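Local coordinates for protein STN1 (Saccharomyces cerevisiae, PDB 3KEY) that regulates telomere length and protects chromosome ends, restraining telomerase loading through its interaction with Cdc13, and is represented here by its C-terminal double winged helix-turn-helix fragment, at residues 13-18 and 91-96; 110-115 and 178-183; 134-139 and 172-177. One frame throughout, in Å; residues are numbered along the deposited sequence.

Interaction 1. Residues 13-18 and 91-96; sequences ILLGLQ and PLKNLF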
# COMPACT_ATOMS: atom_id res chain seq x y z
N ILE A 13 -2.43 7.08 3.63
CA ILE A 13 -3.46 8.06 3.95
C ILE A 13 -4.81 7.34 3.97
O ILE A 13 -5.60 7.48 4.90
CB ILE A 13 -3.48 9.20 2.90
CG1 ILE A 13 -2.17 10.00 2.99
CG2 ILE A 13 -4.71 10.08 3.10
CD1 ILE A 13 -2.04 11.11 1.97
N LEU A 14 -5.06 6.54 2.93
CA LEU A 14 -6.31 5.80 2.83
C LEU A 14 -6.48 4.86 4.02
O LEU A 14 -7.56 4.75 4.59
CB LEU A 14 -6.34 5.01 1.52
CG LEU A 14 -6.37 5.91 0.28
CD1 LEU A 14 -6.26 5.08 -0.98
CD2 LEU A 14 -7.65 6.70 0.29
N LEU A 15 -5.40 4.19 4.41
CA LEU A 15 -5.45 3.27 5.54
C LEU A 15 -5.87 3.97 6.83
O LEU A 15 -6.63 3.42 7.62
CB LEU A 15 -4.08 2.60 5.73
CG LEU A 15 -3.98 1.58 6.87
CD1 LEU A 15 -4.88 0.39 6.59
CD2 LEU A 15 -2.53 1.13 7.03
N GLY A 16 -5.38 5.19 7.02
CA GLY A 16 -5.70 5.95 8.22
C GLY A 16 -7.08 6.59 8.30
O GLY A 16 -7.51 6.98 9.38
N LEU A 17 -7.77 6.72 7.17
CA LEU A 17 -9.10 7.33 7.17
C LEU A 17 -10.07 6.50 8.00
O LEU A 17 -10.14 5.28 7.85
CB LEU A 17 -9.64 7.45 5.74
CG LEU A 17 -8.89 8.36 4.77
CD1 LEU A 17 -9.63 8.39 3.43
CD2 LEU A 17 -8.78 9.76 5.36
N GLN A 18 -10.83 7.16 8.86
CA GLN A 18 -11.78 6.44 9.70
C GLN A 18 -13.12 6.26 8.98
O GLN A 18 -14.13 6.84 9.37
CB GLN A 18 -11.98 7.17 11.03
CG GLN A 18 -10.71 7.22 11.87
CD GLN A 18 -10.15 5.84 12.14
OE1 GLN A 18 -10.83 4.98 12.72
NE2 GLN A 18 -8.91 5.61 11.73
N PRO A 91 -10.74 -3.50 1.42
CA PRO A 91 -9.71 -4.43 0.96
C PRO A 91 -8.35 -4.08 1.59
O PRO A 91 -7.61 -4.95 2.07
CB PRO A 91 -9.70 -4.23 -0.55
CG PRO A 91 -11.15 -3.91 -0.85
CD PRO A 91 -11.51 -2.96 0.28
N LEU A 92 -8.05 -2.78 1.56
CA LEU A 92 -6.79 -2.25 2.08
C LEU A 92 -6.65 -2.51 3.58
O LEU A 92 -5.61 -2.99 4.05
CB LEU A 92 -6.71 -0.75 1.81
CG LEU A 92 -5.45 -0.03 2.30
CD1 LEU A 92 -4.22 -0.72 1.73
CD2 LEU A 92 -5.50 1.43 1.90
N LYS A 93 -7.68 -2.16 4.32
CA LYS A 93 -7.66 -2.35 5.76
C LYS A 93 -7.64 -3.82 6.16
O LYS A 93 -7.01 -4.18 7.16
CB LYS A 93 -8.84 -1.61 6.39
CG LYS A 93 -8.78 -0.13 6.09
CD LYS A 93 -9.90 0.65 6.73
CE LYS A 93 -9.66 2.13 6.51
NZ LYS A 93 -10.59 2.95 7.30
N ASN A 94 -8.32 -4.67 5.39
CA ASN A 94 -8.31 -6.10 5.69
C ASN A 94 -6.93 -6.70 5.35
O ASN A 94 -6.48 -7.63 6.02
CB ASN A 94 -9.39 -6.85 4.90
CG ASN A 94 -10.79 -6.52 5.38
OD1 ASN A 94 -11.00 -6.24 6.56
ND2 ASN A 94 -11.75 -6.57 4.47
N LEU A 95 -6.28 -6.18 4.32
CA LEU A 95 -4.96 -6.67 3.92
C LEU A 95 -3.95 -6.33 5.01
O LEU A 95 -3.08 -7.14 5.34
CB LEU A 95 -4.52 -6.04 2.59
CG LEU A 95 -5.16 -6.66 1.35
CD1 LEU A 95 -4.92 -5.80 0.11
CD2 LEU A 95 -4.60 -8.06 1.17
N PHE A 96 -4.07 -5.13 5.58
CA PHE A 96 -3.18 -4.71 6.64
C PHE A 96 -3.39 -5.55 7.89
O PHE A 96 -2.42 -5.91 8.56
CB PHE A 96 -3.37 -3.22 6.95
CG PHE A 96 -2.31 -2.35 6.37
CD1 PHE A 96 -1.14 -2.10 7.08
CD2 PHE A 96 -2.45 -1.82 5.09
CE1 PHE A 96 -0.11 -1.34 6.53
CE2 PHE A 96 -1.43 -1.05 4.52
CZ PHE A 96 -0.26 -0.80 5.24

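Interaction 2. Residues 110-115 and 178-183; sequences QCYTGT and LEYAAA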
# COMPACT_ATOMS: atom_id res chain seq x y z
N GLN A 110 9.25 -17.33 16.46
CA GLN A 110 10.64 -17.09 16.12
C GLN A 110 11.01 -17.74 14.78
O GLN A 110 12.04 -18.41 14.66
CB GLN A 110 11.57 -17.60 17.23
CG GLN A 110 12.90 -16.85 17.27
CD GLN A 110 13.75 -17.17 18.50
OE1 GLN A 110 13.23 -17.52 19.56
NE2 GLN A 110 15.07 -17.02 18.36
N CYS A 111 10.15 -17.54 13.79
CA CYS A 111 10.38 -18.05 12.44
C CYS A 111 11.27 -17.05 11.70
O CYS A 111 11.00 -15.84 11.73
CB CYS A 111 9.05 -18.19 11.68
SG CYS A 111 9.25 -18.60 9.89
N TYR A 112 12.32 -17.54 11.05
CA TYR A 112 13.25 -16.67 10.31
C TYR A 112 12.88 -16.50 8.83
O TYR A 112 13.24 -15.49 8.21
CB TYR A 112 14.68 -17.22 10.39
CG TYR A 112 15.19 -17.37 11.79
CD1 TYR A 112 15.03 -18.56 12.49
CD2 TYR A 112 15.81 -16.30 12.44
CE1 TYR A 112 15.47 -18.69 13.80
CE2 TYR A 112 16.26 -16.42 13.75
CZ TYR A 112 16.09 -17.62 14.42
OH TYR A 112 16.53 -17.76 15.72
N THR A 113 12.19 -17.49 8.28
CA THR A 113 11.80 -17.46 6.87
C THR A 113 10.45 -18.14 6.70
O THR A 113 10.27 -19.30 7.08
CB THR A 113 12.84 -18.22 5.99
OG1 THR A 113 14.14 -17.67 6.21
CG2 THR A 113 12.49 -18.08 4.51
N GLY A 114 9.49 -17.42 6.12
CA GLY A 114 8.17 -17.98 5.92
C GLY A 114 7.55 -17.51 4.61
O GLY A 114 7.76 -16.38 4.17
N THR A 115 6.79 -18.39 3.98
CA THR A 115 6.14 -18.05 2.73
C THR A 115 4.72 -17.55 2.93
O THR A 115 4.01 -17.99 3.81
CB THR A 115 6.06 -19.27 1.78
OG1 THR A 115 7.36 -19.54 1.25
CG2 THR A 115 5.07 -19.01 0.64
N LEU A 178 13.04 -12.73 8.60
CA LEU A 178 13.04 -11.96 9.85
C LEU A 178 14.29 -12.29 10.66
O LEU A 178 14.68 -13.45 10.79
CB LEU A 178 11.79 -12.29 10.68
CG LEU A 178 10.44 -12.13 9.97
CD1 LEU A 178 9.30 -12.63 10.88
CD2 LEU A 178 10.23 -10.67 9.58
N GLU A 179 14.94 -11.25 11.18
CA GLU A 179 16.12 -11.43 12.01
C GLU A 179 15.73 -10.85 13.37
O GLU A 179 15.20 -9.74 13.45
CB GLU A 179 17.32 -10.68 11.43
CG GLU A 179 18.54 -10.70 12.35
CD GLU A 179 19.77 -10.02 11.74
OE1 GLU A 179 19.61 -8.98 11.07
OE2 GLU A 179 20.89 -10.53 11.96
N TYR A 180 16.00 -11.60 14.43
CA TYR A 180 15.63 -11.17 15.77
C TYR A 180 16.72 -10.49 16.60
O TYR A 180 17.90 -10.81 16.47
CB TYR A 180 15.05 -12.37 16.53
CG TYR A 180 13.82 -12.92 15.85
CD1 TYR A 180 13.91 -13.99 14.94
CD2 TYR A 180 12.57 -12.33 16.04
CE1 TYR A 180 12.78 -14.45 14.24
CE2 TYR A 180 11.44 -12.78 15.35
CZ TYR A 180 11.55 -13.83 14.45
OH TYR A 180 10.42 -14.25 13.77
N ALA A 181 16.30 -9.56 17.44
CA ALA A 181 17.21 -8.81 18.30
C ALA A 181 17.72 -9.65 19.46
O ALA A 181 17.15 -10.69 19.80
CB ALA A 181 16.53 -7.55 18.83
N ALA A 182 18.80 -9.19 20.08
CA ALA A 182 19.43 -9.87 21.20
C ALA A 182 18.49 -10.17 22.38
O ALA A 182 18.42 -11.30 22.85
CB ALA A 182 20.63 -9.06 21.69
N ALA A 183 17.77 -9.15 22.85
CA ALA A 183 16.84 -9.29 23.98
C ALA A 183 15.89 -10.48 23.82
O ALA A 183 15.77 -11.31 24.73
CB ALA A 183 16.05 -8.00 24.17

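Interaction 3. Residues 134-139 and 172-177; sequences GIVDVF and SGILLH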
# COMPACT_ATOMS: atom_id res chain seq x y z
N GLY A 134 1.23 -5.69 -4.68
CA GLY A 134 0.39 -5.05 -3.68
C GLY A 134 0.66 -5.63 -2.30
O GLY A 134 0.79 -4.89 -1.33
N ILE A 135 0.74 -6.96 -2.22
CA ILE A 135 1.00 -7.63 -0.95
C ILE A 135 2.38 -7.25 -0.42
O ILE A 135 2.56 -7.09 0.79
CB ILE A 135 0.90 -9.16 -1.09
CG1 ILE A 135 -0.56 -9.56 -1.30
CG2 ILE A 135 1.41 -9.84 0.15
CD1 ILE A 135 -0.77 -11.03 -1.54
N VAL A 136 3.34 -7.12 -1.32
CA VAL A 136 4.69 -6.72 -0.92
C VAL A 136 4.65 -5.35 -0.24
O VAL A 136 5.25 -5.16 0.81
CB VAL A 136 5.65 -6.65 -2.14
CG1 VAL A 136 6.94 -5.94 -1.75
CG2 VAL A 136 5.95 -8.06 -2.64
N ASP A 137 3.95 -4.38 -0.83
CA ASP A 137 3.93 -3.06 -0.21
C ASP A 137 3.20 -3.06 1.13
O ASP A 137 3.58 -2.32 2.03
CB ASP A 137 3.34 -2.02 -1.17
CG ASP A 137 4.26 -1.74 -2.36
OD1 ASP A 137 5.48 -1.98 -2.22
OD2 ASP A 137 3.78 -1.29 -3.42
N VAL A 138 2.18 -3.90 1.28
CA VAL A 138 1.49 -3.94 2.56
C VAL A 138 2.43 -4.50 3.64
O VAL A 138 2.55 -3.93 4.73
CB VAL A 138 0.19 -4.78 2.49
CG1 VAL A 138 -0.42 -4.95 3.89
CG2 VAL A 138 -0.82 -4.08 1.57
N PHE A 139 3.11 -5.60 3.33
CA PHE A 139 4.02 -6.20 4.29
C PHE A 139 5.22 -5.30 4.61
O PHE A 139 5.65 -5.25 5.77
CB PHE A 139 4.50 -7.59 3.82
CG PHE A 139 3.54 -8.71 4.19
CD1 PHE A 139 2.43 -8.99 3.39
CD2 PHE A 139 3.72 -9.43 5.37
CE1 PHE A 139 1.51 -9.98 3.77
CE2 PHE A 139 2.81 -10.42 5.75
CZ PHE A 139 1.70 -10.69 4.95
N SER A 172 3.68 -16.22 -7.29
CA SER A 172 2.87 -17.19 -6.57
C SER A 172 2.89 -16.80 -5.10
O SER A 172 2.08 -17.27 -4.31
CB SER A 172 3.41 -18.62 -6.75
OG SER A 172 4.60 -18.82 -6.01
N GLY A 173 3.83 -15.92 -4.74
CA GLY A 173 3.93 -15.48 -3.36
C GLY A 173 5.20 -14.74 -3.02
O GLY A 173 6.02 -14.44 -3.89
N ILE A 174 5.37 -14.43 -1.73
CA ILE A 174 6.55 -13.73 -1.26
C ILE A 174 7.18 -14.53 -0.13
O ILE A 174 6.55 -15.42 0.45
CB ILE A 174 6.20 -12.30 -0.76
CG1 ILE A 174 5.27 -12.36 0.45
CG2 ILE A 174 5.51 -11.51 -1.88
CD1 ILE A 174 4.93 -10.99 1.03
N LEU A 175 8.44 -14.23 0.16
CA LEU A 175 9.16 -14.92 1.21
C LEU A 175 9.63 -13.88 2.22
O LEU A 175 10.39 -12.97 1.88
CB LEU A 175 10.36 -15.66 0.59
CG LEU A 175 11.16 -16.65 1.44
CD1 LEU A 175 10.28 -17.85 1.78
CD2 LEU A 175 12.42 -17.10 0.68
N LEU A 176 9.14 -14.01 3.45
CA LEU A 176 9.51 -13.08 4.51
C LEU A 176 10.73 -13.56 5.28
O LEU A 176 10.78 -14.71 5.73
CB LEU A 176 8.34 -12.89 5.48
CG LEU A 176 6.98 -12.50 4.88
CD1 LEU A 176 5.93 -12.57 5.97
CD2 LEU A 176 7.03 -11.09 4.27
N HIS A 177 11.71 -12.68 5.44
CA HIS A 177 12.92 -13.01 6.20
C HIS A 177 12.91 -12.12 7.43
O HIS A 177 12.77 -10.90 7.32
CB HIS A 177 14.19 -12.72 5.40
CG HIS A 177 14.37 -13.61 4.21
ND1 HIS A 177 13.94 -13.26 2.95
CD2 HIS A 177 14.92 -14.84 4.10
CE1 HIS A 177 14.21 -14.24 2.11
NE2 HIS A 177 14.80 -15.21 2.78

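Interaction 1. Residues 13-18 and 91-96
L15 and F96 form the centre of the apolar contact where the end of helix 6-16 meets the first turns of helix 90-108. The CD2 methyl of L15 sits over the middle of one face of the F96 ring in a CH-pi contact whose modelled fit is doubtfully close, while its CD1 branch lies 3.6 Å from F96 CD2, nearer the rim. L15 CG is anti to its own backbone N (chi1 -179°), beside the phenylalanine. One turn earlier on helix 90-108, L92 reaches the backbone of the other helix: its CD2 is 3.7 Å from L14 CB and also 3.7 Å from the amide N of L15. Leucine suits both places: L15 sets its two methyls against the F96 ring, and L92 lays one against the backbone of helix 6-16.

The polar part belongs to K93. Its chain is extended beyond CG, with CG passing 4.0 Å from L15 CD1 and CE lying 3.5 Å from L15 O. NZ donates to L17 O, at a modelled NZ to O distance of 2.4 Å that is doubtfully short, and to M19 O as well.

L17 is where the chain leaves the helix, so its carbonyl is available to a side-chain donor. The lysine thus joins the first winged helix-turn-helix region to the second, with an apolar stem against leucine and an ammonium group at carbonyl oxygens.

Interaction 2. Residues 110-115 and 178-183
The edge of the second winged helix-turn-helix sheet is where C111 and Y112, leading into strand 113-117, meet L178 and Y180 on the antiparallel strand 173-180. L178 N donates to Y112 O at 2.8 Å, a nearly straight backbone bond (164° at the hydrogen). Beyond it the chains diverge, and the Y180 side chain spans the gap: CG is anti to its own carbonyl carbon (chi1 -60°), and the hydroxyl OH donates to C111 O at 2.7 Å. A tyrosine suits this place because its ring is long enough to carry a hydroxyl to a backbone that the strand cannot bond directly.

Two residues of 110-115 pack against the Y180 ring, Q110 over a face and Y112 at the edge. Q110 CG is offset toward the rim, 3.8 Å from Y180 CD1. The edge of Y180 points at the face of Y112 in an offset edge-to-face pair, centroids 5.5 Å apart and planes at 78°. Q110 NE2 also bonds Y112 OH at 3.1 Å, tying the two residues beside the ring to each other.

Q110 has positive phi and ends helix 90-108 in a Schellman motif, and the chain then enters the outer strand of a three-stranded antiparallel sheet, an arrangement characteristic of the winged helix-turn-helix fold.

Interaction 3. Residues 134-139 and 172-177
F139 and I174 lie at the centre of an all-apolar contact between helix 132-149 and strand 173-180, with I135, V136 and L176 around them. Two residues of the strand meet the F139 ring from the same side of its plane. L176 crosses it at about a right angle, bringing CD1 to 3.8 Å from F139 CE2 and CD2 to 3.9 Å from F139 CD2, so both leucine methyls meet the CD2-CE2 side of the ring. I174, two residues earlier on the strand, crosses F139 obliquely, its CD1 4.0 Å from F139 CD1.

I174 divides its branches between two helix residues. CG1 occupies the crowded position between the backbone N and the carbonyl carbon (chi1 64°), and from there the chain runs on to CD1, which lies 3.8 Å from I135 CG2 as well as near F139. The other branch, CG2, meets V136 CG2 at 3.6 Å. Beta-branched residues suit both partners: on the strand, isoleucine offers a short and a long arm, and on the helix, I135 and V136 each present a methyl close to the backbone.

An alanine in place of F139 would probably leave L176 CD1 and CD2, and I174 CD1, without their aromatic partner and open a gap between helix and strand.

The short helix and strand segments run at 26° to each other, 9.2 Å apart at closest approach, a distance filled by side chains from both. I174 and L176 both point toward the helix. The strand is central in its sheet, between 113-117 and 154-161; I159 of the latter touches F139 and L176, while A99 and L106 of helix 90-108 touch F139 and L176 respectively.

Interaction 3 is the buried one of the three, with four of its five touching residues buried, and is wholly apolar, as befits a helix lying on a sheet. Interaction 2 uses the same strand, 173-180, farther along, its centre about 23 Å from the centre of the chain; there, at the partly buried sheet edge, backbone and hydroxyl hydrogen bonds join the aromatic packing. A probable hydrogen bond from L176 N to G114 O connects the two. Interaction 1, also partly buried, mixes apolar packing with a lysine bonded to carbonyls, and differs in joining the two winged helix-turn-helix regions. It touches interaction 3 where V138 CG1 packs on L95 and F96, but lies about 13 Å from interaction 2 at nearest atoms.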